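Alcohol dehydrogenase superfamily protein (Novosphingobium aromaticivorans, PDB 3GAZ) is probably an NADP-dependent oxidoreductase of the medium-chain dehydrogenase/reductase superfamily, with a GroES-like domain and a Rossmann-type nucleotide-binding domain. Local coordinates at residues V134-V143 with V163-R174; V178-L187 with G194-R202. All coordinates share one frame; numbering follows the deposited sequence.

How the interactions relate
Coming from the N terminus, past the GroES-like part, the chain reaches helix 132-145, then strand 153-157, and enters helix 162-173, which packs back on helix 132-145 and so closes the loop of interaction 1. It goes straight on into strand 177-182, crosses over through helix 184-193 and returns as strand 196-199, closing the shorter loop of interaction 2. The two contacts therefore stand in series, neither enclosing the other. They meet where helix 162-173 lies on the sheet: Ala-171 and Leu-172 pack on Val-178, and Ile-168 on Ala-180. Together they tie helix 132-145, through helix 162-173, to one edge of the parallel Rossmann-type sheet.

Interaction 1 (V134-V143 with V163-R174); sequences VFITAWEGLV and VGHVAIQIALAR
One face of the Phe-135 ring carries the CD1 methyl of Ile-170, a CH-pi contact 3.9 Å from the ring centroid and 26° off its normal. The same methyl reaches the edge of the Trp-139 indole at CE3, 3.9 Å away, while CG2 of Val-143 lies over the centre of one indole face, a contact within its own helix. That CG2 also lies over one face of the Arg-174 guanidinium, 3.7 Å from NE; NH1 approaches Trp-139 CH2 obliquely, the two planes 70° apart. Both aromatic rings reach Ile-170 because their CG atoms stand anti to the backbone N.

The axes of segments 134-143 and 163-173 approach to 8.3 Å and cross at -53°, and the helices mesh knobs-into-holes. Ala-138, small enough for this close crossing, sits among Val-163, Val-166, Ala-167 and Ile-170; Ile-170 in turn fills the hole of Phe-135, Ala-138, Trp-139 and Leu-142, its branched chain serving several partners at once. Were Ile-170 cut back to alanine, the Phe-135 face and the CE3 edge of Trp-139 would probably lose their methyl partner, and a gap would be likely to open between the helices. Leu-142 CD1 packs on Ala-167 CB at 3.9 Å. Outside the pair, helix 278-293 touches Phe-135 and Trp-139, whereas helix 162-173 meets helix 184-193 through His-165, Ile-168 and Gln-169, beside strand 177-182.

Interaction 2 (V178-L187 with G194-R202); sequences VFATARGSDL and GATPIDASR
Phe-179 and Thr-196 extend side by side from paired parallel strands. From the root outward, Phe-179 CB packs on Ile-198 CD1 at 3.9 Å, CD1 comes within 3.4 Å of Thr-196 CB, and CE1 lies beside Thr-196 CB and OG1. With CG set opposite the carbonyl carbon (chi1 -59°), the ring lies along the threonine, and one face has a water above its centre. This water donates to Val-178 O and hydrogen-bonds Thr-196 OG1; the hydroxyl suits the water, the branched CB and CG2 the flank of the ring.

Four backbone bonds join the strands, and a fifth, Ala-200 N to Ala-182 O (2.9 Å), carries the pairing one residue past the end. Pro-197 fits between Thr-196 and Ile-198, whose N-H groups bind the neighbouring strand; its CB meets Leu-187 CD2 at 4.1 Å. At the end of the strand, Asp-199 OD1 accepts Ser-201 N, an Asx turn, and is met also by Ser-201 OG; Arg-183 lays its guanidinium over Ala-200 and Ser-201.

This closes a right-handed beta-alpha-beta crossover of the Rossmann fold. Backbone bonds thus set the strand register, while side chains on either face, mostly apolar, pack along the strands and a carboxylate fixes the turn.

Interaction 1 (V134-V143 with V163-R174)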
ATOM      1  N   VAL A 134       9.571 -16.329   6.366  1.00 11.57           N
ATOM      2  CA  VAL A 134      10.934 -16.784   6.583  1.00 12.63           C
ATOM      3  C   VAL A 134      11.407 -17.795   5.546  1.00 12.41           C
ATOM      4  O   VAL A 134      12.574 -17.773   5.168  1.00 13.01           O
ATOM      5  CB  VAL A 134      11.145 -17.352   8.023  1.00 11.75           C
ATOM      6  CG1 VAL A 134      10.842 -16.264   9.051  1.00 11.64           C
ATOM      7  CG2 VAL A 134      10.286 -18.582   8.255  1.00 11.53           C
ATOM      8  N   PHE A 135      10.519 -18.669   5.073  1.00 12.61           N
ATOM      9  CA  PHE A 135      10.922 -19.644   4.059  1.00 12.37           C
ATOM     10  C   PHE A 135      11.276 -18.914   2.765  1.00 11.98           C
ATOM     11  O   PHE A 135      12.317 -19.162   2.152  1.00 11.12           O
ATOM     12  CB  PHE A 135       9.802 -20.646   3.754  1.00 13.10           C
ATOM     13  CG  PHE A 135      10.204 -21.698   2.748  1.00 12.50           C
ATOM     14  CD1 PHE A 135      10.819 -22.878   3.163  1.00 14.27           C
ATOM     15  CD2 PHE A 135      10.042 -21.471   1.381  1.00 13.12           C
ATOM     16  CE1 PHE A 135      11.277 -23.817   2.231  1.00 11.90           C
ATOM     17  CE2 PHE A 135      10.496 -22.404   0.435  1.00 13.48           C
ATOM     18  CZ  PHE A 135      11.116 -23.581   0.864  1.00 13.66           C
ATOM     19  N   ILE A 136      10.385 -18.022   2.347  1.00 12.05           N
ATOM     20  CA  ILE A 136      10.591 -17.244   1.135  1.00 12.96           C
ATOM     21  C   ILE A 136      11.867 -16.409   1.255  1.00 13.50           C
ATOM     22  O   ILE A 136      12.634 -16.292   0.300  1.00 13.76           O
ATOM     23  CB  ILE A 136       9.380 -16.320   0.870  1.00 13.07           C
ATOM     24  CG1 ILE A 136       8.178 -17.167   0.440  1.00 14.68           C
ATOM     25  CG2 ILE A 136       9.719 -15.284  -0.193  1.00 14.78           C
ATOM     26  CD1 ILE A 136       6.887 -16.385   0.311  1.00 14.76           C
ATOM     27  N   THR A 137      12.099 -15.840   2.433  1.00 11.91           N
ATOM     28  CA  THR A 137      13.285 -15.028   2.650  1.00 14.10           C
ATOM     29  C   THR A 137      14.529 -15.903   2.495  1.00 15.39           C
ATOM     30  O   THR A 137      15.469 -15.545   1.782  1.00 15.13           O
ATOM     31  CB  THR A 137      13.261 -14.381   4.052  1.00 14.43           C
ATOM     32  OG1 THR A 137      12.132 -13.500   4.147  1.00 14.67           O
ATOM     33  CG2 THR A 137      14.535 -13.593   4.303  1.00 12.66           C
ATOM     34  N   ALA A 138      14.515 -17.063   3.145  1.00 14.80           N
ATOM     35  CA  ALA A 138      15.635 -17.998   3.076  1.00 13.46           C
ATOM     36  C   ALA A 138      15.870 -18.484   1.648  1.00 13.57           C
ATOM     37  O   ALA A 138      17.014 -18.600   1.196  1.00 14.50           O
ATOM     38  CB  ALA A 138      15.369 -19.192   3.983  1.00 12.60           C
ATOM     39  N   TRP A 139      14.781 -18.764   0.942  1.00 13.72           N
ATOM     40  CA  TRP A 139      14.858 -19.260  -0.430  1.00 13.73           C
ATOM     41  C   TRP A 139      15.393 -18.232  -1.426  1.00 15.11           C
ATOM     42  O   TRP A 139      16.205 -18.566  -2.296  1.00 14.41           O
ATOM     43  CB  TRP A 139      13.479 -19.741  -0.883  1.00 14.69           C
ATOM     44  CG  TRP A 139      13.478 -20.398  -2.229  1.00 16.08           C
ATOM     45  CD1 TRP A 139      13.433 -19.783  -3.450  1.00 16.30           C
ATOM     46  CD2 TRP A 139      13.544 -21.804  -2.490  1.00 17.14           C
ATOM     47  NE1 TRP A 139      13.465 -20.725  -4.457  1.00 18.12           N
ATOM     48  CE2 TRP A 139      13.531 -21.972  -3.894  1.00 17.56           C
ATOM     49  CE3 TRP A 139      13.609 -22.941  -1.671  1.00 17.67           C
ATOM     50  CZ2 TRP A 139      13.586 -23.236  -4.499  1.00 19.32           C
ATOM     51  CZ3 TRP A 139      13.664 -24.200  -2.275  1.00 18.41           C
ATOM     52  CH2 TRP A 139      13.649 -24.332  -3.676  1.00 18.51           C
ATOM     53  N   GLU A 140      14.945 -16.986  -1.314  1.00 14.11           N
ATOM     54  CA  GLU A 140      15.412 -15.968  -2.244  1.00 14.82           C
ATOM     55  C   GLU A 140      16.915 -15.777  -2.128  1.00 14.90           C
ATOM     56  O   GLU A 140      17.587 -15.507  -3.118  1.00 13.28           O
ATOM     57  CB  GLU A 140      14.705 -14.632  -2.004  1.00 17.08           C
ATOM     58  CG  GLU A 140      13.193 -14.711  -2.131  1.00 21.39           C
ATOM     59  CD  GLU A 140      12.554 -13.364  -2.407  1.00 25.15           C
ATOM     60  OE1 GLU A 140      12.979 -12.355  -1.797  1.00 23.70           O
ATOM     61  OE2 GLU A 140      11.614 -13.320  -3.232  1.00 28.79           O
ATOM     62  N   GLY A 141      17.439 -15.929  -0.916  1.00 13.84           N
ATOM     63  CA  GLY A 141      18.864 -15.755  -0.713  1.00 15.52           C
ATOM     64  C   GLY A 141      19.689 -16.950  -1.141  1.00 16.12           C
ATOM     65  O   GLY A 141      20.666 -16.814  -1.885  1.00 15.38           O
ATOM     66  N   LEU A 142      19.284 -18.127  -0.680  1.00 16.61           N
ATOM     67  CA  LEU A 142      19.995 -19.366  -0.976  1.00 17.12           C
ATOM     68  C   LEU A 142      19.857 -19.884  -2.401  1.00 18.13           C
ATOM     69  O   LEU A 142      20.811 -20.428  -2.956  1.00 16.76           O
ATOM     70  CB  LEU A 142      19.542 -20.471  -0.022  1.00 16.42           C
ATOM     71  CG  LEU A 142      19.819 -20.300   1.471  1.00 17.04           C
ATOM     72  CD1 LEU A 142      19.110 -21.411   2.243  1.00 13.88           C
ATOM     73  CD2 LEU A 142      21.319 -20.324   1.724  1.00 18.38           C
ATOM     74  N   VAL A 143      18.673 -19.735  -2.985  1.00 16.60           N
ATOM     75  CA  VAL A 143      18.441 -20.245  -4.331  1.00 18.31           C
ATOM     76  C   VAL A 143      18.423 -19.176  -5.418  1.00 19.02           C
ATOM     77  O   VAL A 143      19.259 -19.198  -6.320  1.00 18.62           O
ATOM     78  CB  VAL A 143      17.129 -21.059  -4.379  1.00 18.69           C
ATOM     79  CG1 VAL A 143      16.928 -21.657  -5.768  1.00 20.50           C
ATOM     80  CG2 VAL A 143      17.171 -22.160  -3.324  1.00 17.92           C
ATOM     81  N   VAL A 163      14.529 -16.855   9.919  1.00 13.09           N
ATOM     82  CA  VAL A 163      15.061 -17.173   8.595  1.00 14.29           C
ATOM     83  C   VAL A 163      16.137 -18.252   8.713  1.00 13.31           C
ATOM     84  O   VAL A 163      16.233 -19.157   7.884  1.00 13.67           O
ATOM     85  CB  VAL A 163      15.697 -15.921   7.941  1.00 13.71           C
ATOM     86  CG1 VAL A 163      16.198 -16.247   6.537  1.00 14.33           C
ATOM     87  CG2 VAL A 163      14.682 -14.797   7.892  1.00 16.16           C
ATOM     88  N   GLY A 164      16.942 -18.144   9.761  1.00 14.45           N
ATOM     89  CA  GLY A 164      18.024 -19.088   9.970  1.00 14.60           C
ATOM     90  C   GLY A 164      17.677 -20.565   9.990  1.00 13.42           C
ATOM     91  O   GLY A 164      18.271 -21.352   9.251  1.00 12.43           O
ATOM     92  N   HIS A 165      16.717 -20.958  10.823  1.00 13.55           N
ATOM     93  CA  HIS A 165      16.375 -22.372  10.917  1.00 13.51           C
ATOM     94  C   HIS A 165      15.817 -22.951   9.624  1.00 12.79           C
ATOM     95  O   HIS A 165      16.023 -24.126   9.332  1.00 12.93           O
ATOM     96  CB  HIS A 165      15.424 -22.639  12.103  1.00 12.32           C
ATOM     97  CG  HIS A 165      13.979 -22.332  11.835  1.00 13.92           C
ATOM     98  ND1 HIS A 165      13.487 -21.048  11.767  1.00 10.78           N
ATOM     99  CD2 HIS A 165      12.913 -23.154  11.679  1.00 12.01           C
ATOM    100  CE1 HIS A 165      12.177 -21.090  11.584  1.00 13.55           C
ATOM    101  NE2 HIS A 165      11.805 -22.355  11.527  1.00 12.42           N
ATOM    102  N   VAL A 166      15.125 -22.137   8.835  1.00 12.73           N
ATOM    103  CA  VAL A 166      14.592 -22.641   7.580  1.00 13.80           C
ATOM    104  C   VAL A 166      15.688 -22.634   6.512  1.00 13.72           C
ATOM    105  O   VAL A 166      15.703 -23.492   5.628  1.00 13.52           O
ATOM    106  CB  VAL A 166      13.357 -21.826   7.106  1.00 11.93           C
ATOM    107  CG1 VAL A 166      12.181 -22.095   8.038  1.00 13.72           C
ATOM    108  CG2 VAL A 166      13.676 -20.342   7.075  1.00 14.75           C
ATOM    109  N   ALA A 167      16.608 -21.678   6.607  1.00 12.24           N
ATOM    110  CA  ALA A 167      17.715 -21.597   5.659  1.00 13.23           C
ATOM    111  C   ALA A 167      18.583 -22.850   5.819  1.00 13.06           C
ATOM    112  O   ALA A 167      19.057 -23.419   4.840  1.00 12.49           O
ATOM    113  CB  ALA A 167      18.542 -20.344   5.923  1.00 11.06           C
ATOM    114  N   ILE A 168      18.785 -23.276   7.064  1.00 14.54           N
ATOM    115  CA  ILE A 168      19.578 -24.475   7.343  1.00 14.30           C
ATOM    116  C   ILE A 168      18.970 -25.694   6.656  1.00 15.03           C
ATOM    117  O   ILE A 168      19.667 -26.464   5.996  1.00 15.63           O
ATOM    118  CB  ILE A 168      19.627 -24.788   8.859  1.00 16.36           C
ATOM    119  CG1 ILE A 168      20.538 -23.792   9.579  1.00 15.64           C
ATOM    120  CG2 ILE A 168      20.091 -26.231   9.076  1.00 16.17           C
ATOM    121  CD1 ILE A 168      20.565 -23.974  11.081  1.00 14.36           C
ATOM    122  N   GLN A 169      17.662 -25.862   6.819  1.00 14.59           N
ATOM    123  CA  GLN A 169      16.966 -27.007   6.253  1.00 14.59           C
ATOM    124  C   GLN A 169      16.900 -26.996   4.732  1.00 15.02           C
ATOM    125  O   GLN A 169      16.951 -28.053   4.104  1.00 12.97           O
ATOM    126  CB  GLN A 169      15.565 -27.108   6.868  1.00 13.04           C
ATOM    127  CG  GLN A 169      15.613 -27.292   8.386  1.00 13.78           C
ATOM    128  CD  GLN A 169      14.241 -27.340   9.031  1.00 12.25           C
ATOM    129  OE1 GLN A 169      13.504 -28.308   8.875  1.00 14.40           O
ATOM    130  NE2 GLN A 169      13.890 -26.279   9.755  1.00 11.19           N
ATOM    131  N   ILE A 170      16.782 -25.811   4.139  1.00 14.19           N
ATOM    132  CA  ILE A 170      16.741 -25.710   2.681  1.00 14.23           C
ATOM    133  C   ILE A 170      18.111 -26.114   2.140  1.00 15.67           C
ATOM    134  O   ILE A 170      18.211 -26.945   1.236  1.00 15.62           O
ATOM    135  CB  ILE A 170      16.417 -24.264   2.210  1.00 13.72           C
ATOM    136  CG1 ILE A 170      14.947 -23.939   2.489  1.00 14.46           C
ATOM    137  CG2 ILE A 170      16.714 -24.111   0.715  1.00 14.93           C
ATOM    138  CD1 ILE A 170      14.555 -22.519   2.137  1.00 13.70           C
ATOM    139  N   ALA A 171      19.160 -25.531   2.712  1.00 14.91           N
ATOM    140  CA  ALA A 171      20.529 -25.816   2.291  1.00 15.23           C
ATOM    141  C   ALA A 171      20.852 -27.307   2.394  1.00 16.49           C
ATOM    142  O   ALA A 171      21.424 -27.884   1.477  1.00 17.17           O
ATOM    143  CB  ALA A 171      21.513 -25.007   3.134  1.00 14.29           C
ATOM    144  N   LEU A 172      20.488 -27.925   3.514  1.00 16.95           N
ATOM    145  CA  LEU A 172      20.749 -29.349   3.710  1.00 18.96           C
ATOM    146  C   LEU A 172      20.033 -30.183   2.658  1.00 19.77           C
ATOM    147  O   LEU A 172      20.620 -31.090   2.067  1.00 20.71           O
ATOM    148  CB  LEU A 172      20.304 -29.784   5.113  1.00 18.28           C
ATOM    149  CG  LEU A 172      21.221 -29.337   6.253  1.00 18.58           C
ATOM    150  CD1 LEU A 172      20.532 -29.532   7.597  1.00 19.07           C
ATOM    151  CD2 LEU A 172      22.531 -30.132   6.184  1.00 18.76           C
ATOM    152  N   ALA A 173      18.764 -29.868   2.421  1.00 19.71           N
ATOM    153  CA  ALA A 173      17.976 -30.592   1.435  1.00 21.27           C
ATOM    154  C   ALA A 173      18.596 -30.497   0.044  1.00 21.45           C
ATOM    155  O   ALA A 173      18.493 -31.428  -0.750  1.00 21.90           O
ATOM    156  CB  ALA A 173      16.553 -30.053   1.409  1.00 21.67           C
ATOM    157  N   ARG A 174      19.251 -29.378  -0.248  1.00 21.22           N
ATOM    158  CA  ARG A 174      19.860 -29.193  -1.559  1.00 23.41           C
ATOM    159  C   ARG A 174      21.276 -29.758  -1.678  1.00 22.93           C
ATOM    160  O   ARG A 174      21.985 -29.476  -2.646  1.00 21.27           O
ATOM    161  CB  ARG A 174      19.830 -27.713  -1.943  1.00 23.66           C
ATOM    162  CG  ARG A 174      18.410 -27.161  -2.004  1.00 28.03           C
ATOM    163  CD  ARG A 174      18.373 -25.706  -2.424  1.00 29.51           C
ATOM    164  NE  ARG A 174      18.583 -25.524  -3.859  1.00 32.48           N
ATOM    165  CZ  ARG A 174      17.689 -25.825  -4.797  1.00 32.66           C
ATOM    166  NH1 ARG A 174      16.510 -26.333  -4.461  1.00 34.00           N
ATOM    167  NH2 ARG A 174      17.970 -25.607  -6.074  1.00 34.68           N
TER

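Interaction 2 (V178-L187 with G194-R202)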
ATOM      1  N   VAL A 178      26.173 -27.906   5.680  1.00 19.46           N
ATOM      2  CA  VAL A 178      25.750 -26.764   6.475  1.00 18.60           C
ATOM      3  C   VAL A 178      26.334 -26.597   7.872  1.00 18.69           C
ATOM      4  O   VAL A 178      26.445 -27.553   8.642  1.00 17.53           O
ATOM      5  CB  VAL A 178      24.206 -26.752   6.582  1.00 18.18           C
ATOM      6  CG1 VAL A 178      23.728 -25.491   7.293  1.00 16.73           C
ATOM      7  CG2 VAL A 178      23.597 -26.848   5.186  1.00 17.56           C
ATOM      8  N   PHE A 179      26.679 -25.349   8.179  1.00 16.80           N
ATOM      9  CA  PHE A 179      27.233 -24.937   9.465  1.00 17.11           C
ATOM     10  C   PHE A 179      26.398 -23.734   9.899  1.00 16.36           C
ATOM     11  O   PHE A 179      25.944 -22.957   9.054  1.00 14.78           O
ATOM     12  CB  PHE A 179      28.689 -24.496   9.295  1.00 18.11           C
ATOM     13  CG  PHE A 179      29.583 -25.561   8.737  1.00 19.70           C
ATOM     14  CD1 PHE A 179      30.375 -26.334   9.581  1.00 20.35           C
ATOM     15  CD2 PHE A 179      29.615 -25.815   7.368  1.00 20.36           C
ATOM     16  CE1 PHE A 179      31.188 -27.345   9.074  1.00 19.73           C
ATOM     17  CE2 PHE A 179      30.427 -26.830   6.847  1.00 21.59           C
ATOM     18  CZ  PHE A 179      31.214 -27.596   7.707  1.00 21.31           C
ATOM     19  N   ALA A 180      26.194 -23.564  11.201  1.00 15.83           N
ATOM     20  CA  ALA A 180      25.403 -22.430  11.663  1.00 15.83           C
ATOM     21  C   ALA A 180      25.838 -21.901  13.022  1.00 16.69           C
ATOM     22  O   ALA A 180      26.105 -22.674  13.941  1.00 15.35           O
ATOM     23  CB  ALA A 180      23.920 -22.814  11.703  1.00 14.76           C
ATOM     24  N   THR A 181      25.920 -20.576  13.137  1.00 16.13           N
ATOM     25  CA  THR A 181      26.291 -19.951  14.394  1.00 16.83           C
ATOM     26  C   THR A 181      24.995 -19.690  15.148  1.00 18.14           C
ATOM     27  O   THR A 181      23.978 -19.330  14.547  1.00 18.38           O
ATOM     28  CB  THR A 181      27.030 -18.608  14.188  1.00 16.92           C
ATOM     29  OG1 THR A 181      26.196 -17.700  13.457  1.00 18.42           O
ATOM     30  CG2 THR A 181      28.334 -18.826  13.436  1.00 16.66           C
ATOM     31  N   ALA A 182      25.027 -19.887  16.460  1.00 17.92           N
ATOM     32  CA  ALA A 182      23.843 -19.677  17.276  1.00 21.19           C
ATOM     33  C   ALA A 182      24.235 -19.486  18.730  1.00 22.88           C
ATOM     34  O   ALA A 182      25.363 -19.774  19.125  1.00 22.91           O
ATOM     35  CB  ALA A 182      22.905 -20.857  17.142  1.00 19.19           C
ATOM     36  N   ARG A 183      23.297 -18.993  19.525  1.00 25.23           N
ATOM     37  CA  ARG A 183      23.557 -18.773  20.935  1.00 28.79           C
ATOM     38  C   ARG A 183      23.256 -20.035  21.722  1.00 29.32           C
ATOM     39  O   ARG A 183      22.409 -20.836  21.328  1.00 29.73           O
ATOM     40  CB  ARG A 183      22.723 -17.596  21.445  1.00 31.79           C
ATOM     41  CG  ARG A 183      23.223 -16.244  20.935  1.00 36.03           C
ATOM     42  CD  ARG A 183      24.630 -15.934  21.458  1.00 38.27           C
ATOM     43  NE  ARG A 183      25.255 -14.814  20.756  1.00 41.17           N
ATOM     44  CZ  ARG A 183      26.412 -14.255  21.108  1.00 42.86           C
ATOM     45  NH1 ARG A 183      27.079 -14.706  22.163  1.00 44.80           N
ATOM     46  NH2 ARG A 183      26.910 -13.252  20.398  1.00 43.70           N
ATOM     47  N   GLY A 184      23.977 -20.200  22.827  1.00 29.00           N
ATOM     48  CA  GLY A 184      23.836 -21.357  23.693  1.00 30.51           C
ATOM     49  C   GLY A 184      22.606 -22.228  23.550  1.00 29.23           C
ATOM     50  O   GLY A 184      22.698 -23.366  23.104  1.00 28.76           O
ATOM     51  N   SER A 185      21.457 -21.690  23.939  1.00 30.18           N
ATOM     52  CA  SER A 185      20.193 -22.417  23.887  1.00 30.93           C
ATOM     53  C   SER A 185      19.818 -23.022  22.533  1.00 28.92           C
ATOM     54  O   SER A 185      19.105 -24.024  22.476  1.00 30.55           O
ATOM     55  CB  SER A 185      19.060 -21.501  24.363  1.00 33.77           C
ATOM     56  OG  SER A 185      18.985 -20.325  23.572  1.00 37.67           O
ATOM     57  N   ASP A 186      20.294 -22.428  21.444  1.00 26.75           N
ATOM     58  CA  ASP A 186      19.959 -22.927  20.116  1.00 22.99           C
ATOM     59  C   ASP A 186      20.978 -23.883  19.498  1.00 23.08           C
ATOM     60  O   ASP A 186      20.680 -24.542  18.499  1.00 18.89           O
ATOM     61  CB  ASP A 186      19.726 -21.753  19.161  1.00 24.42           C
ATOM     62  CG  ASP A 186      18.582 -20.859  19.601  1.00 23.68           C
ATOM     63  OD1 ASP A 186      17.506 -21.385  19.952  1.00 23.12           O
ATOM     64  OD2 ASP A 186      18.757 -19.626  19.584  1.00 24.52           O
ATOM     65  N   LEU A 187      22.172 -23.966  20.085  1.00 21.63           N
ATOM     66  CA  LEU A 187      23.218 -24.844  19.558  1.00 21.36           C
ATOM     67  C   LEU A 187      22.757 -26.291  19.413  1.00 22.13           C
ATOM     68  O   LEU A 187      23.090 -26.968  18.439  1.00 19.41           O
ATOM     69  CB  LEU A 187      24.457 -24.789  20.460  1.00 22.62           C
ATOM     70  CG  LEU A 187      25.187 -23.442  20.487  1.00 24.12           C
ATOM     71  CD1 LEU A 187      26.282 -23.474  21.542  1.00 25.19           C
ATOM     72  CD2 LEU A 187      25.768 -23.139  19.111  1.00 23.68           C
ATOM     73  N   GLY A 194      20.792 -31.182  11.740  1.00 21.08           N
ATOM     74  CA  GLY A 194      21.766 -31.842  10.891  1.00 21.25           C
ATOM     75  C   GLY A 194      22.890 -30.923  10.444  1.00 21.99           C
ATOM     76  O   GLY A 194      23.659 -31.253   9.540  1.00 22.06           O
ATOM     77  N   ALA A 195      22.981 -29.759  11.075  1.00 20.68           N
ATOM     78  CA  ALA A 195      24.018 -28.793  10.744  1.00 20.32           C
ATOM     79  C   ALA A 195      25.069 -28.792  11.843  1.00 20.55           C
ATOM     80  O   ALA A 195      24.791 -29.192  12.975  1.00 21.33           O
ATOM     81  CB  ALA A 195      23.409 -27.407  10.606  1.00 18.07           C
ATOM     82  N   THR A 196      26.276 -28.349  11.506  1.00 19.22           N
ATOM     83  CA  THR A 196      27.358 -28.282  12.477  1.00 19.71           C
ATOM     84  C   THR A 196      27.227 -26.982  13.250  1.00 19.35           C
ATOM     85  O   THR A 196      27.394 -25.896  12.693  1.00 21.49           O
ATOM     86  CB  THR A 196      28.744 -28.317  11.797  1.00 19.08           C
ATOM     87  OG1 THR A 196      28.914 -29.569  11.122  1.00 20.27           O
ATOM     88  CG2 THR A 196      29.851 -28.141  12.834  1.00 17.90           C
ATOM     89  N   PRO A 197      26.919 -27.073  14.551  1.00 19.33           N
ATOM     90  CA  PRO A 197      26.764 -25.887  15.394  1.00 19.15           C
ATOM     91  C   PRO A 197      28.061 -25.145  15.684  1.00 19.97           C
ATOM     92  O   PRO A 197      29.119 -25.751  15.864  1.00 19.18           O
ATOM     93  CB  PRO A 197      26.137 -26.450  16.664  1.00 18.51           C
ATOM     94  CG  PRO A 197      26.759 -27.814  16.750  1.00 15.68           C
ATOM     95  CD  PRO A 197      26.650 -28.300  15.321  1.00 17.60           C
ATOM     96  N   ILE A 198      27.957 -23.822  15.740  1.00 18.51           N
ATOM     97  CA  ILE A 198      29.090 -22.958  16.021  1.00 18.83           C
ATOM     98  C   ILE A 198      28.635 -21.883  16.996  1.00 20.06           C
ATOM     99  O   ILE A 198      27.725 -21.109  16.696  1.00 21.27           O
ATOM    100  CB  ILE A 198      29.613 -22.285  14.731  1.00 18.78           C
ATOM    101  CG1 ILE A 198      30.170 -23.352  13.783  1.00 17.30           C
ATOM    102  CG2 ILE A 198      30.662 -21.233  15.076  1.00 17.44           C
ATOM    103  CD1 ILE A 198      30.497 -22.840  12.383  1.00 17.62           C
ATOM    104  N   ASP A 199      29.256 -21.847  18.169  1.00 20.89           N
ATOM    105  CA  ASP A 199      28.907 -20.853  19.176  1.00 23.03           C
ATOM    106  C   ASP A 199      29.087 -19.472  18.547  1.00 23.62           C
ATOM    107  O   ASP A 199      30.174 -19.126  18.088  1.00 22.03           O
ATOM    108  CB  ASP A 199      29.810 -21.013  20.400  1.00 25.64           C
ATOM    109  CG  ASP A 199      29.252 -20.330  21.629  1.00 27.82           C
ATOM    110  OD1 ASP A 199      29.159 -19.084  21.635  1.00 28.54           O
ATOM    111  OD2 ASP A 199      28.907 -21.047  22.591  1.00 31.18           O
ATOM    112  N   ALA A 200      28.007 -18.694  18.525  1.00 25.19           N
ATOM    113  CA  ALA A 200      28.005 -17.358  17.928  1.00 26.10           C
ATOM    114  C   ALA A 200      29.015 -16.374  18.508  1.00 27.16           C
ATOM    115  O   ALA A 200      29.203 -15.284  17.962  1.00 26.04           O
ATOM    116  CB  ALA A 200      26.595 -16.760  18.010  1.00 27.61           C
ATOM    117  N   SER A 201      29.666 -16.747  19.606  1.00 27.79           N
ATOM    118  CA  SER A 201      30.656 -15.871  20.231  1.00 28.67           C
ATOM    119  C   SER A 201      32.045 -16.053  19.616  1.00 27.66           C
ATOM    120  O   SER A 201      32.932 -15.230  19.817  1.00 27.34           O
ATOM    121  CB  SER A 201      30.729 -16.152  21.733  1.00 29.31           C
ATOM    122  OG  SER A 201      31.197 -17.467  21.975  1.00 32.36           O
ATOM    123  N   ARG A 202      32.226 -17.134  18.865  1.00 27.00           N
ATOM    124  CA  ARG A 202      33.510 -17.421  18.237  1.00 25.76           C
ATOM    125  C   ARG A 202      33.762 -16.520  17.030  1.00 24.59           C
ATOM    126  O   ARG A 202      32.824 -16.053  16.390  1.00 24.31           O
ATOM    127  CB  ARG A 202      33.559 -18.893  17.818  1.00 26.77           C
ATOM    128  CG  ARG A 202      33.419 -19.859  18.989  1.00 25.05           C
ATOM    129  CD  ARG A 202      33.296 -21.289  18.512  1.00 25.55           C
ATOM    130  NE  ARG A 202      34.453 -21.713  17.730  1.00 25.09           N
ATOM    131  CZ  ARG A 202      34.502 -22.843  17.033  1.00 25.00           C
ATOM    132  NH1 ARG A 202      33.458 -23.658  17.025  1.00 24.53           N
ATOM    133  NH2 ARG A 202      35.589 -23.153  16.340  1.00 24.55           N
TER
HETATM  134  O   HOH W   1      28.149 -29.722   8.549  1.00 27.56           O
HETATM  135  O   HOH W   2      27.949 -17.424  23.351  1.00 46.03           O